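Endoglucanase EG-II (Hypocrea jecorina, PDB 3QR3) catalyses the hydrolysis of internal beta-1,4-glucosidic bonds in cellulose, as an endoglucanase whose catalytic domain is a glycosyl hydrolase family 5 TIM barrel. Local coordinates at residues V102-Y107 and T126-Q131; G113-G116 and T121-Q124; F144-E149 and E164-I169; A160-V165 and I179-N184; S202-P207 and T212-D217. All coordinates share one frame; numbering follows the deposited sequence.

In the fold
Near the N-terminal end of this series, contact 1 closes the loop between strand 99-104 and helix 122-136, fixing that helix on the outside of the barrel. Contact 2 is nested inside the same loop, where residues 113-116 meet the start of the helix. Contact 3 opens only after contact 1 has closed and sets helix 155-171 against the end of strand 142-145. Contact 4 overlaps it, since both use Glu164 and Val165, and carries the same helix on to strand 179-182. Contact 5 follows in series, folding the loop after helix 197-201 against strand 214-219. Contacts 1, 3, 4 and 5 all reach the eight-stranded parallel sheet.

Contact 1. Residues V102-Y107 and T126-Q131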
# COMPACT_ATOMS: atom_id res chain seq x y z
N VAL A 102 3.15 1.94 -5.75
CA VAL A 102 4.47 1.35 -5.53
C VAL A 102 4.73 1.44 -4.04
O VAL A 102 4.82 2.53 -3.48
CB VAL A 102 5.55 2.10 -6.34
CG1 VAL A 102 6.97 1.62 -5.95
CG2 VAL A 102 5.31 1.92 -7.83
N ASP A 103 4.81 0.29 -3.38
CA ASP A 103 4.91 0.26 -1.91
C ASP A 103 6.22 -0.36 -1.47
O ASP A 103 6.47 -1.55 -1.72
CB ASP A 103 3.73 -0.52 -1.31
CG ASP A 103 4.06 -1.16 0.04
OD1 ASP A 103 4.60 -0.45 0.92
OD2 ASP A 103 3.77 -2.36 0.23
N ILE A 104 7.07 0.44 -0.84
CA ILE A 104 8.34 -0.06 -0.30
C ILE A 104 8.05 -0.71 1.05
O ILE A 104 7.72 -0.02 2.01
CB ILE A 104 9.38 1.07 -0.18
CG1 ILE A 104 9.60 1.73 -1.54
CG2 ILE A 104 10.71 0.52 0.33
CD1 ILE A 104 10.15 0.77 -2.60
N HIS A 105 8.14 -2.03 1.12
CA HIS A 105 7.59 -2.77 2.26
C HIS A 105 8.65 -2.94 3.36
O HIS A 105 9.04 -4.06 3.67
CB HIS A 105 7.07 -4.13 1.77
CG HIS A 105 5.83 -4.60 2.46
ND1 HIS A 105 4.59 -4.00 2.27
CD2 HIS A 105 5.62 -5.61 3.34
CE1 HIS A 105 3.69 -4.62 3.00
NE2 HIS A 105 4.29 -5.60 3.66
N ASN A 106 9.11 -1.84 3.95
CA ASN A 106 10.29 -1.91 4.81
C ASN A 106 10.21 -1.42 6.26
O ASN A 106 11.23 -1.40 6.95
CB ASN A 106 11.49 -1.27 4.12
CG ASN A 106 12.22 -2.23 3.22
OD1 ASN A 106 13.28 -2.75 3.58
ND2 ASN A 106 11.66 -2.48 2.05
N TYR A 107 9.03 -1.02 6.70
CA TYR A 107 8.82 -0.65 8.10
C TYR A 107 9.79 0.44 8.56
O TYR A 107 10.19 0.47 9.73
CB TYR A 107 8.93 -1.90 8.98
CG TYR A 107 8.03 -3.02 8.51
CD1 TYR A 107 8.46 -3.93 7.56
CD2 TYR A 107 6.73 -3.15 9.00
CE1 TYR A 107 7.64 -4.95 7.11
CE2 TYR A 107 5.89 -4.18 8.56
CZ TYR A 107 6.36 -5.07 7.62
OH TYR A 107 5.55 -6.08 7.16
N THR A 126 16.26 8.69 -0.00
CA THR A 126 15.71 9.58 -1.02
C THR A 126 16.29 9.19 -2.39
O THR A 126 15.64 9.34 -3.43
CB THR A 126 16.01 11.08 -0.74
OG1 THR A 126 17.42 11.30 -0.78
CG2 THR A 126 15.47 11.51 0.62
N SER A 127 17.51 8.68 -2.38
CA SER A 127 18.14 8.15 -3.59
C SER A 127 17.29 7.05 -4.24
O SER A 127 17.19 6.96 -5.47
CB SER A 127 19.53 7.62 -3.27
OG SER A 127 19.80 6.44 -4.00
N LEU A 128 16.68 6.20 -3.42
CA LEU A 128 15.78 5.17 -3.93
C LEU A 128 14.58 5.84 -4.61
O LEU A 128 14.26 5.56 -5.76
CB LEU A 128 15.31 4.25 -2.80
CG LEU A 128 14.13 3.35 -3.14
CD1 LEU A 128 14.59 2.22 -4.07
CD2 LEU A 128 13.47 2.79 -1.87
N TRP A 129 13.94 6.75 -3.89
CA TRP A 129 12.73 7.38 -4.40
C TRP A 129 12.99 8.33 -5.57
O TRP A 129 12.14 8.48 -6.45
CB TRP A 129 11.94 8.06 -3.28
CG TRP A 129 11.08 7.07 -2.56
CD1 TRP A 129 11.22 6.62 -1.28
CD2 TRP A 129 9.96 6.37 -3.11
NE1 TRP A 129 10.25 5.70 -0.99
CE2 TRP A 129 9.46 5.53 -2.09
CE3 TRP A 129 9.33 6.37 -4.36
CZ2 TRP A 129 8.35 4.70 -2.29
CZ3 TRP A 129 8.23 5.54 -4.55
CH2 TRP A 129 7.75 4.72 -3.52
N SER A 130 14.16 8.94 -5.60
CA SER A 130 14.49 9.84 -6.70
C SER A 130 14.53 9.05 -8.00
O SER A 130 14.03 9.48 -9.05
CB SER A 130 15.82 10.55 -6.42
OG SER A 130 16.11 11.50 -7.43
N GLN A 131 15.13 7.86 -7.94
CA GLN A 131 15.21 7.00 -9.11
C GLN A 131 13.85 6.49 -9.57
O GLN A 131 13.56 6.50 -10.76
CB GLN A 131 16.14 5.82 -8.84
CG GLN A 131 17.59 6.23 -8.63
CD GLN A 131 18.45 5.03 -8.35
OE1 GLN A 131 18.86 4.32 -9.26
NE2 GLN A 131 18.73 4.80 -7.07
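Ile104 and Trp129 make the tight centre of this contact, with CG1 of Ile104 only 3.3 Å from CZ2 of Trp129 as the two side chains pass alongside each other, pointing opposite ways. The isoleucine meets the indole obliquely. Its CG1 lies beside the backbone N (chi1 -57°), and a second turn of -62° sends CD1 tip to tip with Leu128, 4.0 Å from CD2. Val102 completes the fit: its carbonyl O comes in plane to the indole edge, 3.7 Å from CH2, with CG1 of Val102 close by. The far side of the helix is partly exposed and takes no part; there NE2 of Gln131 turns back to Ser127 O at 3.1 Å, above the carbonyl plane, and the same amide also bonds Gly76 O and Leu78 N. A leucine in place of Trp129 would probably open a gap beside Val102 and Ile104 and leave the Ile146 carbonyl, which the indole N-H bonds, without its donor. This is a strand-helix pair of the TIM barrel, strand 102-104 running nearly antiparallel (166°) to helix 126-131 at 11.8 Å between axes. Trp66 of helix 66-69 packs on Ile104 and Leu128, while Val165 of helix 155-171 lies against Trp129.

Contact 2. Residues G113-G116 and T121-Q124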
# COMPACT_ATOMS: atom_id res chain seq x y z
N GLY A 113 17.94 -1.33 10.96
CA GLY A 113 18.31 0.07 11.19
C GLY A 113 17.23 1.03 10.70
O GLY A 113 16.72 0.89 9.60
N ILE A 114 16.89 2.01 11.52
CA ILE A 114 15.82 2.95 11.16
C ILE A 114 16.34 4.06 10.25
O ILE A 114 17.34 4.70 10.54
CB ILE A 114 15.19 3.59 12.40
CG1 ILE A 114 14.49 2.53 13.24
CG2 ILE A 114 14.22 4.69 12.01
CD1 ILE A 114 14.16 3.02 14.67
N ILE A 115 15.66 4.27 9.13
CA ILE A 115 16.03 5.33 8.20
C ILE A 115 16.13 6.67 8.93
O ILE A 115 15.17 7.11 9.56
CB ILE A 115 15.00 5.45 7.06
CG1 ILE A 115 14.92 4.16 6.24
CG2 ILE A 115 15.34 6.61 6.16
CD1 ILE A 115 13.64 4.10 5.37
N GLY A 116 17.30 7.28 8.86
CA GLY A 116 17.53 8.59 9.44
C GLY A 116 17.66 8.59 10.95
O GLY A 116 17.78 9.64 11.57
N THR A 121 20.91 6.71 5.92
CA THR A 121 20.75 8.15 6.03
C THR A 121 19.57 8.54 5.17
O THR A 121 19.15 7.75 4.32
CB THR A 121 21.96 8.89 5.48
OG1 THR A 121 22.14 8.54 4.10
CG2 THR A 121 23.22 8.53 6.28
N ASN A 122 19.04 9.75 5.37
CA ASN A 122 17.95 10.23 4.54
C ASN A 122 18.35 10.16 3.07
O ASN A 122 17.54 9.80 2.23
CB ASN A 122 17.53 11.67 4.89
CG ASN A 122 16.70 11.76 6.17
OD1 ASN A 122 16.46 12.85 6.70
ND2 ASN A 122 16.26 10.61 6.66
N ALA A 123 19.60 10.51 2.77
CA ALA A 123 20.06 10.52 1.38
C ALA A 123 20.05 9.13 0.75
O ALA A 123 19.81 8.98 -0.46
CB ALA A 123 21.44 11.15 1.27
N GLN A 124 20.31 8.10 1.54
CA GLN A 124 20.33 6.75 0.99
C GLN A 124 18.91 6.27 0.65
O GLN A 124 18.72 5.41 -0.21
CB GLN A 124 21.02 5.78 1.96
CG GLN A 124 22.56 5.92 1.99
CD GLN A 124 23.20 5.10 3.10
OE1 GLN A 124 22.69 5.06 4.22
NE2 GLN A 124 24.32 4.45 2.79
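Gly116 and Asn122 meet where the chain enters helix 122-136, a helix start built on a capping box with Thr121 as the N-cap. Asn122 loses the most surface here: the end of its amide, in the position modelled as ND2, is 3.7 Å from CA of Gly116. That amide is probably turned over in the model, so the approach is best read as packing of a flat group against the glycine backbone. Gly116 has a positive phi, and a CB on it would fall into the amide, so the lack of a side chain lets the two come together. Ile115 contributes from the neighbouring position. With CG1 beside the backbone N (chi1 -62°), CG2 is left anti to that N and reaches the same amide end while crossing Asn122 at a slant. The same methyl also packs on Thr161 of helix 155-171, joining this surface turn to the next helix of the barrel, while CD1 turns to Met147. The capping box is reciprocal. Thr121 N gives a fairly straight bond to Gln124 OE1 (3.0 Å, 162°), tilted 16° from the carbonyl plane, and Gln124 N returns one to Thr121 OG1 at 3.2 Å.

Contact 3. Residues F144-E149 and E164-I169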
# COMPACT_ATOMS: atom_id res chain seq x y z
N PHE A 144 2.98 7.02 -5.31
CA PHE A 144 4.23 6.76 -4.59
C PHE A 144 3.98 6.42 -3.11
O PHE A 144 3.73 7.31 -2.29
CB PHE A 144 5.21 7.94 -4.73
CG PHE A 144 5.63 8.21 -6.15
CD1 PHE A 144 6.72 7.56 -6.70
CD2 PHE A 144 4.94 9.12 -6.94
CE1 PHE A 144 7.12 7.81 -8.01
CE2 PHE A 144 5.33 9.37 -8.24
CZ PHE A 144 6.41 8.71 -8.78
N GLY A 145 4.05 5.13 -2.78
CA GLY A 145 3.82 4.64 -1.43
C GLY A 145 5.11 4.61 -0.62
O GLY A 145 5.80 3.58 -0.51
N ILE A 146 5.43 5.77 -0.07
CA ILE A 146 6.75 6.04 0.51
C ILE A 146 7.32 4.93 1.39
O ILE A 146 8.49 4.55 1.26
CB ILE A 146 6.74 7.38 1.27
CG1 ILE A 146 6.59 8.53 0.27
CG2 ILE A 146 8.01 7.57 2.10
CD1 ILE A 146 6.74 9.94 0.90
N MET A 147 6.49 4.39 2.28
CA MET A 147 6.97 3.39 3.22
C MET A 147 5.82 2.64 3.88
O MET A 147 4.84 3.23 4.32
CB MET A 147 7.85 4.03 4.30
CG MET A 147 8.43 3.03 5.30
SD MET A 147 9.40 1.72 4.53
CE MET A 147 10.56 2.71 3.59
N ASN A 148 5.97 1.32 3.96
CA ASN A 148 5.00 0.48 4.63
C ASN A 148 5.26 0.43 6.13
O ASN A 148 6.36 0.10 6.57
CB ASN A 148 5.05 -0.93 4.04
CG ASN A 148 4.03 -1.85 4.66
OD1 ASN A 148 2.84 -1.74 4.40
ND2 ASN A 148 4.49 -2.79 5.49
N GLU A 149 4.25 0.80 6.91
CA GLU A 149 4.22 0.57 8.36
C GLU A 149 5.45 0.96 9.19
O GLU A 149 6.04 0.11 9.87
CB GLU A 149 3.80 -0.88 8.65
CG GLU A 149 2.37 -1.14 8.18
CD GLU A 149 1.76 -2.41 8.73
OE1 GLU A 149 2.48 -3.17 9.39
OE2 GLU A 149 0.55 -2.63 8.49
N GLU A 164 11.82 15.12 2.82
CA GLU A 164 12.94 14.99 1.89
C GLU A 164 12.56 14.07 0.71
O GLU A 164 12.93 14.31 -0.44
CB GLU A 164 14.19 14.45 2.60
CG GLU A 164 14.89 15.45 3.54
CD GLU A 164 16.34 15.05 3.82
OE1 GLU A 164 16.95 14.40 2.94
OE2 GLU A 164 16.86 15.38 4.91
N VAL A 165 11.82 13.01 0.98
CA VAL A 165 11.38 12.12 -0.10
C VAL A 165 10.41 12.83 -1.04
O VAL A 165 10.58 12.81 -2.26
CB VAL A 165 10.75 10.83 0.45
CG1 VAL A 165 10.11 10.01 -0.67
CG2 VAL A 165 11.82 10.01 1.16
N VAL A 166 9.39 13.48 -0.49
CA VAL A 166 8.46 14.23 -1.33
C VAL A 166 9.20 15.25 -2.22
O VAL A 166 8.92 15.37 -3.41
CB VAL A 166 7.37 14.94 -0.51
CG1 VAL A 166 6.63 15.97 -1.37
CG2 VAL A 166 6.39 13.92 0.07
N THR A 167 10.16 15.95 -1.64
CA THR A 167 10.93 16.91 -2.41
C THR A 167 11.68 16.22 -3.54
O THR A 167 11.72 16.71 -4.67
CB THR A 167 11.90 17.70 -1.52
OG1 THR A 167 11.17 18.31 -0.45
CG2 THR A 167 12.63 18.78 -2.34
N ALA A 168 12.27 15.07 -3.23
CA ALA A 168 13.02 14.33 -4.25
C ALA A 168 12.12 13.87 -5.39
O ALA A 168 12.50 13.92 -6.56
CB ALA A 168 13.75 13.15 -3.64
N ILE A 169 10.92 13.41 -5.04
CA ILE A 169 10.02 12.87 -6.03
C ILE A 169 9.58 13.98 -6.99
O ILE A 169 9.56 13.79 -8.20
CB ILE A 169 8.78 12.23 -5.37
CG1 ILE A 169 9.20 10.98 -4.59
CG2 ILE A 169 7.71 11.93 -6.40
CD1 ILE A 169 8.07 10.32 -3.83
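Ile146 meets Val165 and Val166, and Phe144 meets Ile169, where helix 155-171 packs on the outside of strand 142-145 in a strand-helix unit of the TIM barrel. Beyond the strand the chain runs into Asn148 and Glu149, which begin the Asn-Glu-Pro motif of the family; Asn148 bonds Arg61 and Glu149 bonds His219. All five touching residues are buried and the contact is wholly apolar. Along the helix, Val165 comes first. Its CG1, anti to the backbone N (chi1 172°), reaches tip to tip toward Ile146, 3.7 Å from CD1. The same valine leans on Phe125 of helix 122-136, so it lies at the seam between two barrel helices. Val166 follows, crossing Ile146 at about a right angle, with its CG2 at 4.1 Å from CD1 of Ile146; the one methyl of Ile146 thus rests against two successive valines. One turn on from Val165, and tied to it by the backbone bond from Ile169 N to Val165 O, Ile169 brings two branches to Phe144. An alanine here would lose both of them, and would probably uncover that side of the Phe144 ring and leave the ring freer to rock. CD1 of Ile169 lies 3.8 Å from CB of Phe144, while CG2 of Ile169 makes a CH-pi contact over one face of the Phe144 ring, 4.0 Å from the centroid and 13° off its normal.

Contact 4. Residues A160-V165 and I179-N184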
# COMPACT_ATOMS: atom_id res chain seq x y z
N ALA A 160 10.45 14.64 8.77
CA ALA A 160 11.50 15.31 8.01
C ALA A 160 11.98 14.43 6.86
O ALA A 160 12.14 14.89 5.73
CB ALA A 160 12.67 15.68 8.93
N THR A 161 12.21 13.15 7.17
CA THR A 161 12.61 12.17 6.16
C THR A 161 11.56 12.13 5.06
O THR A 161 11.89 12.20 3.86
CB THR A 161 12.79 10.77 6.79
OG1 THR A 161 13.85 10.81 7.74
CG2 THR A 161 13.09 9.69 5.72
N VAL A 162 10.30 12.03 5.46
CA VAL A 162 9.21 12.00 4.49
C VAL A 162 9.22 13.25 3.61
O VAL A 162 9.02 13.16 2.40
CB VAL A 162 7.83 11.78 5.17
CG1 VAL A 162 6.69 11.95 4.15
CG2 VAL A 162 7.76 10.39 5.82
N GLN A 163 9.44 14.41 4.22
CA GLN A 163 9.53 15.67 3.47
C GLN A 163 10.66 15.63 2.43
O GLN A 163 10.48 16.05 1.29
CB GLN A 163 9.73 16.86 4.42
CG GLN A 163 9.95 18.20 3.71
CD GLN A 163 8.72 18.66 2.93
OE1 GLN A 163 7.79 19.25 3.49
NE2 GLN A 163 8.72 18.40 1.62
N GLU A 164 11.82 15.12 2.82
CA GLU A 164 12.94 14.99 1.89
C GLU A 164 12.56 14.07 0.71
O GLU A 164 12.93 14.31 -0.44
CB GLU A 164 14.19 14.45 2.60
CG GLU A 164 14.89 15.45 3.54
CD GLU A 164 16.34 15.05 3.82
OE1 GLU A 164 16.95 14.40 2.94
OE2 GLU A 164 16.86 15.38 4.91
N VAL A 165 11.82 13.01 0.98
CA VAL A 165 11.38 12.12 -0.10
C VAL A 165 10.41 12.83 -1.04
O VAL A 165 10.58 12.81 -2.26
CB VAL A 165 10.75 10.83 0.45
CG1 VAL A 165 10.11 10.01 -0.67
CG2 VAL A 165 11.82 10.01 1.16
N ILE A 179 1.12 11.03 -3.72
CA ILE A 179 2.19 10.55 -2.86
C ILE A 179 1.61 10.25 -1.48
O ILE A 179 0.90 11.06 -0.92
CB ILE A 179 3.34 11.57 -2.73
CG1 ILE A 179 3.92 11.93 -4.10
CG2 ILE A 179 4.45 11.03 -1.83
CD1 ILE A 179 4.97 13.04 -4.05
N SER A 180 1.91 9.07 -0.93
CA SER A 180 1.45 8.68 0.40
C SER A 180 2.31 9.29 1.50
O SER A 180 3.53 9.36 1.37
CB SER A 180 1.54 7.17 0.57
OG SER A 180 0.60 6.50 -0.25
N LEU A 181 1.66 9.70 2.59
CA LEU A 181 2.37 10.10 3.80
C LEU A 181 2.04 9.10 4.92
O LEU A 181 0.95 9.13 5.49
CB LEU A 181 1.95 11.52 4.22
CG LEU A 181 2.03 12.61 3.14
CD1 LEU A 181 1.56 13.96 3.67
CD2 LEU A 181 3.47 12.73 2.59
N PRO A 182 2.98 8.19 5.23
CA PRO A 182 2.70 7.18 6.27
C PRO A 182 3.18 7.56 7.66
O PRO A 182 4.29 8.09 7.81
CB PRO A 182 3.46 5.96 5.75
CG PRO A 182 4.73 6.61 5.15
CD PRO A 182 4.27 7.93 4.56
N GLY A 183 2.37 7.26 8.67
CA GLY A 183 2.70 7.61 10.05
C GLY A 183 3.19 6.44 10.89
O GLY A 183 3.42 5.34 10.37
N ASN A 184 3.32 6.69 12.19
CA ASN A 184 3.84 5.72 13.17
C ASN A 184 2.81 4.64 13.52
O ASN A 184 1.74 4.57 12.94
CB ASN A 184 4.24 6.47 14.44
CG ASN A 184 5.60 6.06 14.98
OD1 ASN A 184 6.23 5.10 14.51
ND2 ASN A 184 6.07 6.80 15.97
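Neither side brings a planar side chain to this contact, where Val162 meets Leu181 and Pro182; the nearest thing to one is the puckered pyrrolidine ring of Pro182, which offers its CD to CG2 of Val162 at 4.5 Å. The arrangement belongs to the TIM barrel, in which helix 155-171 leads round the outside to strand 179-182. Val162 carries the helix side of the contact by spreading its two methyls. With CG1 anti to the backbone N (chi1 172°), that methyl points at Leu181, while CG2, beside the backbone N, is left for the proline. A single isopropyl group thus spans two consecutive residues, Leu181 and Pro182. The backbones approach to 7.1 Å between the CA atoms of Val162 and Leu181. Leu181 packs further on Leu214 and Phe216 of the adjoining strand 214-219, and Trp158 NE1, from the same helix 155-171, bonds Pro182 O. Strand 179-182 also joins the two ends of the sheet order, since Phe144 O accepts from Ser180 N, so the sheet closes into a barrel. Leu181 comes in at a slant, and with CG beside its own backbone N (chi1 -52°) it is the end of its side chain that draws near, CD2 of Leu181 standing 3.7 Å from CG1 of Val162.

Contact 5. Residues S202-P207 and T212-D217; sequences SQVTNP and TNLIFD
Leu214 pushes its forked end into the loop at Val204 to Asn206, where the chain after helix 197-201 folds back on strand 214-219 of the TIM barrel. The two pieces run 140° apart, roughly antiparallel, so later loop residues meet earlier strand-side residues. The two branches of Leu214 part company. CD1 lies against backbone, 3.7 Å from Val204 O and 3.8 Å from Thr205 CA, with Val204 CG1 a little farther off. CD2 goes the other way and sits by the amide of Asn206, whose side chain comes from the opposite direction. With CG beside its own backbone N (chi1 -59°), that side chain is carried in toward the strand and comes close to the backbone of Thr212; its amide is probably turned over in the model. Leu214 also touches Ile179 and Leu181 of strand 179-182. At the far end of the contact Phe216 turns its ring toward Ser202. There the hydroxyl is held by Ala198 O in the preceding helix, and a bound sulfate, probably from the crystallisation liquor, lies about 4 Å from the serine side chain. Phe192 and Trp248 also meet the Phe216 ring, each with its plane steeply inclined to it. OG of Ser202 approaches the ring obliquely, 3.4 Å from CZ of Phe216, while Ser202 CA lies in the ring plane at its edge, 4.0 Å from CZ.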
# COMPACT_ATOMS: atom_id res chain seq x y z
N SER A 202 1.30 16.65 8.51
CA SER A 202 0.57 17.77 7.94
C SER A 202 1.48 18.91 7.49
O SER A 202 1.06 19.77 6.71
CB SER A 202 -0.47 18.31 8.93
OG SER A 202 -1.57 17.41 9.05
N GLN A 203 2.72 18.92 7.97
CA GLN A 203 3.66 20.01 7.66
C GLN A 203 4.42 19.75 6.36
O GLN A 203 5.15 20.61 5.87
CB GLN A 203 4.66 20.20 8.81
CG GLN A 203 4.02 20.19 10.21
CD GLN A 203 2.80 21.08 10.31
OE1 GLN A 203 2.78 22.20 9.79
NE2 GLN A 203 1.76 20.59 10.99
N VAL A 204 4.27 18.55 5.80
CA VAL A 204 4.97 18.17 4.58
C VAL A 204 4.31 18.84 3.39
O VAL A 204 3.10 18.85 3.28
CB VAL A 204 4.98 16.62 4.40
CG1 VAL A 204 5.58 16.23 3.06
CG2 VAL A 204 5.75 15.97 5.54
N THR A 205 5.11 19.43 2.50
CA THR A 205 4.56 20.12 1.35
C THR A 205 5.34 19.82 0.08
O THR A 205 6.48 19.40 0.15
CB THR A 205 4.61 21.67 1.52
OG1 THR A 205 5.97 22.10 1.63
CG2 THR A 205 3.80 22.12 2.75
N ASN A 206 4.71 20.07 -1.06
CA ASN A 206 5.39 20.12 -2.34
C ASN A 206 6.32 21.34 -2.36
O ASN A 206 6.14 22.25 -1.56
CB ASN A 206 4.37 20.26 -3.47
CG ASN A 206 3.37 19.12 -3.50
OD1 ASN A 206 2.16 19.33 -3.39
ND2 ASN A 206 3.87 17.91 -3.67
N PRO A 207 7.29 21.36 -3.28
CA PRO A 207 8.20 22.50 -3.42
C PRO A 207 7.47 23.85 -3.49
O PRO A 207 7.99 24.83 -2.96
CB PRO A 207 8.90 22.22 -4.74
CG PRO A 207 8.96 20.70 -4.78
CD PRO A 207 7.68 20.23 -4.15
N THR A 212 -1.01 19.69 -2.23
CA THR A 212 -1.72 19.04 -3.32
C THR A 212 -1.21 17.63 -3.61
O THR A 212 0.00 17.40 -3.78
CB THR A 212 -1.65 19.89 -4.61
OG1 THR A 212 -2.02 21.24 -4.30
CG2 THR A 212 -2.58 19.34 -5.69
N ASN A 213 -2.14 16.68 -3.64
CA ASN A 213 -1.85 15.28 -3.97
C ASN A 213 -0.96 14.55 -2.97
O ASN A 213 -0.37 13.51 -3.28
CB ASN A 213 -1.29 15.19 -5.40
CG ASN A 213 -2.36 15.43 -6.45
OD1 ASN A 213 -3.55 15.22 -6.20
ND2 ASN A 213 -1.95 15.89 -7.62
N LEU A 214 -0.90 15.07 -1.76
CA LEU A 214 -0.17 14.43 -0.68
C LEU A 214 -1.23 13.86 0.23
O LEU A 214 -1.96 14.60 0.89
CB LEU A 214 0.72 15.44 0.06
CG LEU A 214 1.78 16.17 -0.77
CD1 LEU A 214 2.63 17.09 0.11
CD2 LEU A 214 2.67 15.19 -1.54
N ILE A 215 -1.34 12.54 0.22
CA ILE A 215 -2.47 11.86 0.83
C ILE A 215 -2.01 11.08 2.04
O ILE A 215 -1.02 10.37 1.97
CB ILE A 215 -3.11 10.89 -0.19
CG1 ILE A 215 -3.38 11.61 -1.52
CG2 ILE A 215 -4.37 10.23 0.40
CD1 ILE A 215 -4.35 12.81 -1.39
N PHE A 216 -2.73 11.22 3.16
CA PHE A 216 -2.36 10.45 4.34
C PHE A 216 -2.65 8.97 4.10
O PHE A 216 -3.72 8.61 3.62
CB PHE A 216 -3.07 10.98 5.59
CG PHE A 216 -2.68 12.40 5.95
CD1 PHE A 216 -1.37 12.72 6.28
CD2 PHE A 216 -3.63 13.41 5.95
CE1 PHE A 216 -1.01 14.03 6.62
CE2 PHE A 216 -3.29 14.72 6.29
CZ PHE A 216 -1.97 15.03 6.62
N ASP A 217 -1.70 8.11 4.44
CA ASP A 217 -1.80 6.68 4.13
C ASP A 217 -1.97 5.92 5.44
O ASP A 217 -1.04 5.88 6.25
CB ASP A 217 -0.50 6.25 3.43
CG ASP A 217 -0.58 4.88 2.79
OD1 ASP A 217 -1.29 4.00 3.34
OD2 ASP A 217 0.09 4.68 1.75